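Local coordinates for D-2-hydroxyacid dehydrogensase protein (Ketogulonicigenium vulgare, PDB 4LSW) that probably catalyses the NAD(P)-dependent, reversible reduction of 2-keto acids to D-2-hydroxyacids, at residues 144-149 with 198-203. Sequence-based numbering, arbitrary orientation.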
ATOM      1  N   PHE A 144     -13.426  21.261   3.314  1.00  5.78           N
ATOM      2  CA  PHE A 144     -14.802  20.802   3.494  1.00  4.46           C
ATOM      3  C   PHE A 144     -15.756  21.344   2.437  1.00  4.71           C
ATOM      4  O   PHE A 144     -15.615  22.477   1.971  1.00  5.88           O
ATOM      5  CB  PHE A 144     -15.339  21.126   4.908  1.00  5.87           C
ATOM      6  CG  PHE A 144     -15.846  22.547   5.064  1.00  5.89           C
ATOM      7  CD1 PHE A 144     -14.974  23.577   5.379  1.00  5.59           C
ATOM      8  CD2 PHE A 144     -17.197  22.844   4.886  1.00  6.03           C
ATOM      9  CE1 PHE A 144     -15.432  24.886   5.508  1.00  6.73           C
ATOM     10  CE2 PHE A 144     -17.662  24.152   5.016  1.00  6.21           C
ATOM     11  CZ  PHE A 144     -16.773  25.172   5.325  1.00  5.67           C
ATOM     12  N   GLY A 145     -16.727  20.516   2.067  1.00  5.22           N
ATOM     13  CA  GLY A 145     -17.770  20.918   1.139  1.00  6.91           C
ATOM     14  C   GLY A 145     -17.355  20.940  -0.325  1.00  7.72           C
ATOM     15  O   GLY A 145     -18.195  21.177  -1.196  1.00 10.56           O
ATOM     16  N   ARG A 146     -16.081  20.684  -0.603  1.00  4.95           N
ATOM     17  CA  ARG A 146     -15.575  20.745  -1.969  1.00  5.02           C
ATOM     18  C   ARG A 146     -15.687  19.370  -2.635  1.00  7.18           C
ATOM     19  O   ARG A 146     -16.303  18.458  -2.080  1.00  6.27           O
ATOM     20  CB  ARG A 146     -14.155  21.315  -1.984  1.00  7.99           C
ATOM     21  CG  ARG A 146     -14.107  22.769  -1.439  1.00  7.82           C
ATOM     22  CD  ARG A 146     -12.723  23.378  -1.531  1.00  9.65           C
ATOM     23  NE  ARG A 146     -12.280  23.556  -2.912  1.00 12.15           N
ATOM     24  CZ  ARG A 146     -11.014  23.736  -3.272  1.00 13.11           C
ATOM     25  NH1 ARG A 146     -10.054  23.763  -2.358  1.00 13.68           N
ATOM     26  NH2 ARG A 146     -10.703  23.889  -4.552  1.00 15.03           N
ATOM     27  N   ARG A 147     -15.132  19.227  -3.835  1.00  5.11           N
ATOM     28  CA  ARG A 147     -15.371  18.033  -4.636  1.00  6.38           C
ATOM     29  C   ARG A 147     -14.184  17.075  -4.580  1.00  4.67           C
ATOM     30  O   ARG A 147     -13.046  17.485  -4.790  1.00  5.49           O
ATOM     31  CB  ARG A 147     -15.646  18.443  -6.087  1.00  7.40           C
ATOM     32  CG  ARG A 147     -16.834  19.412  -6.241  1.00  6.03           C
ATOM     33  CD  ARG A 147     -16.816  20.051  -7.623  1.00  7.45           C
ATOM     34  NE  ARG A 147     -15.553  20.739  -7.870  1.00  8.95           N
ATOM     35  CZ  ARG A 147     -15.187  21.244  -9.046  1.00 10.36           C
ATOM     36  NH1 ARG A 147     -15.985  21.144 -10.098  1.00 12.29           N
ATOM     37  NH2 ARG A 147     -14.011  21.853  -9.164  1.00 11.53           N
ATOM     38  N   ALA A 148     -14.462  15.806  -4.294  1.00  3.91           N
ATOM     39  CA  ALA A 148     -13.417  14.795  -4.201  1.00  3.67           C
ATOM     40  C   ALA A 148     -13.767  13.585  -5.039  1.00  7.09           C
ATOM     41  O   ALA A 148     -14.918  13.153  -5.055  1.00  7.16           O
ATOM     42  CB  ALA A 148     -13.192  14.394  -2.732  1.00  6.10           C
ATOM     43  N   GLY A 149     -12.759  13.048  -5.720  1.00  5.09           N
ATOM     44  CA  GLY A 149     -12.929  11.845  -6.508  1.00  5.67           C
ATOM     45  C   GLY A 149     -12.062  10.747  -5.940  1.00  3.86           C
ATOM     46  O   GLY A 149     -10.944  11.000  -5.494  1.00  4.92           O
ATOM     47  N   VAL A 198     -13.447  17.299 -10.098  1.00  5.68           N
ATOM     48  CA  VAL A 198     -13.087  17.309  -8.669  1.00  4.35           C
ATOM     49  C   VAL A 198     -11.907  18.208  -8.335  1.00  5.03           C
ATOM     50  O   VAL A 198     -11.112  18.556  -9.209  1.00  6.85           O
ATOM     51  CB  VAL A 198     -12.829  15.889  -8.100  1.00  5.73           C
ATOM     52  CG1 VAL A 198     -14.015  14.998  -8.342  1.00  5.25           C
ATOM     53  CG2 VAL A 198     -11.557  15.281  -8.706  1.00  5.00           C
ATOM     54  N   ASP A 199     -11.797  18.560  -7.053  1.00  5.43           N
ATOM     55  CA  ASP A 199     -10.729  19.392  -6.547  1.00  5.46           C
ATOM     56  C   ASP A 199      -9.603  18.560  -5.929  1.00  4.72           C
ATOM     57  O   ASP A 199      -8.470  19.020  -5.834  1.00  5.57           O
ATOM     58  CB  ASP A 199     -11.294  20.365  -5.506  1.00  7.17           C
ATOM     59  CG  ASP A 199     -12.444  21.187  -6.058  1.00  8.02           C
ATOM     60  OD1 ASP A 199     -12.187  21.947  -7.009  1.00  7.91           O
ATOM     61  OD2 ASP A 199     -13.597  21.066  -5.576  1.00  6.96           O
ATOM     62  N   PHE A 200      -9.929  17.339  -5.514  1.00  4.99           N
ATOM     63  CA  PHE A 200      -8.995  16.432  -4.862  1.00  4.02           C
ATOM     64  C   PHE A 200      -9.248  15.061  -5.452  1.00  5.36           C
ATOM     65  O   PHE A 200     -10.397  14.635  -5.516  1.00  5.35           O
ATOM     66  CB  PHE A 200      -9.271  16.361  -3.352  1.00  3.64           C
ATOM     67  CG  PHE A 200      -9.248  17.690  -2.654  1.00  4.50           C
ATOM     68  CD1 PHE A 200      -8.056  18.211  -2.170  1.00  5.35           C
ATOM     69  CD2 PHE A 200     -10.421  18.413  -2.463  1.00  5.88           C
ATOM     70  CE1 PHE A 200      -8.029  19.437  -1.503  1.00  4.46           C
ATOM     71  CE2 PHE A 200     -10.397  19.647  -1.808  1.00  6.85           C
ATOM     72  CZ  PHE A 200      -9.208  20.151  -1.322  1.00  6.68           C
ATOM     73  N   LEU A 201      -8.199  14.386  -5.909  1.00  4.68           N
ATOM     74  CA  LEU A 201      -8.343  13.038  -6.475  1.00  4.27           C
ATOM     75  C   LEU A 201      -7.476  12.055  -5.704  1.00  5.64           C
ATOM     76  O   LEU A 201      -6.250  12.225  -5.629  1.00  6.23           O
ATOM     77  CB  LEU A 201      -7.919  13.016  -7.949  1.00  4.99           C
ATOM     78  CG  LEU A 201      -7.992  11.666  -8.663  1.00  5.02           C
ATOM     79  CD1 LEU A 201      -9.426  11.172  -8.743  1.00  7.20           C
ATOM     80  CD2 LEU A 201      -7.380  11.763 -10.060  1.00  7.38           C
ATOM     81  N   PHE A 202      -8.107  11.050  -5.117  1.00  4.48           N
ATOM     82  CA  PHE A 202      -7.385  10.025  -4.374  1.00  5.33           C
ATOM     83  C   PHE A 202      -7.159   8.823  -5.266  1.00  6.09           C
ATOM     84  O   PHE A 202      -8.103   8.317  -5.875  1.00  5.94           O
ATOM     85  CB  PHE A 202      -8.201   9.587  -3.150  1.00  4.41           C
ATOM     86  CG  PHE A 202      -8.283  10.631  -2.076  1.00  4.02           C
ATOM     87  CD1 PHE A 202      -9.222  11.659  -2.150  1.00  5.90           C
ATOM     88  CD2 PHE A 202      -7.411  10.596  -1.000  1.00  4.57           C
ATOM     89  CE1 PHE A 202      -9.299  12.629  -1.162  1.00  5.40           C
ATOM     90  CE2 PHE A 202      -7.490  11.566  -0.008  1.00  6.19           C
ATOM     91  CZ  PHE A 202      -8.431  12.577  -0.092  1.00  6.01           C
ATOM     92  N   VAL A 203      -5.920   8.353  -5.331  1.00  6.05           N
ATOM     93  CA  VAL A 203      -5.610   7.155  -6.099  1.00  5.80           C
ATOM     94  C   VAL A 203      -5.497   5.980  -5.141  1.00  9.25           C
ATOM     95  O   VAL A 203      -4.551   5.892  -4.341  1.00  8.57           O
ATOM     96  CB  VAL A 203      -4.321   7.318  -6.897  1.00  7.27           C
ATOM     97  CG1 VAL A 203      -4.080   6.082  -7.754  1.00 11.25           C
ATOM     98  CG2 VAL A 203      -4.415   8.554  -7.765  1.00  8.26           C
TER
HETATM   99  O   HOH W   1     -14.679  23.689  -5.202  1.00 23.88           O
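The Arg147 guanidinium carries Val198 CA over one face, toward the rim, and the Asp199 carboxylate at its edge, while Phe200 CE2 and Asp199 CB lie over one face of the Arg146 guanidinium. A water in plane at the Arg146 edge bonds weakly to NE and donates to Asp199 OD2; Arg147 O and Gly149 O sit at the edges of the Phe200 and Phe202 rings. Arg147 grips Asp199 side-on: NE reaches OD2 at 3.0 Å, almost straight at 179°, and NH2 reaches OD1 at 2.8 Å. Both oxygens lie in the guanidinium plane, yet the carboxylate is tilted 45° from it and is met from above its own plane. Asp199 OD2 also accepts Arg147 N at 3.0 Å through its anti lone pair. Arg146 adds a longer salt bridge, NH2 to Asp199 OD1 at 3.5 Å, with NH1 bonded to Arg142 O. An alanine at Asp199 would probably leave both arginine charges without this mate and set the Arg147 side chain free to turn. Arg147 O takes both Asp199 N and Phe200 N, and parallel pairing follows: Gly149 N to Phe200 O and Phe202 N to Gly149 O, both 2.9 Å. Val198 CG1 comes to 3.5 Å from Gly149 N. Segments 147-149 and 200-203, axes 20° apart, belong to adjacent strands of the Rossmann-type parallel sheet, flanked by 170-174 and 228-231. Phe200 packs on helix 101-116, Ala148 on helix 155-165, and Phe202 on both.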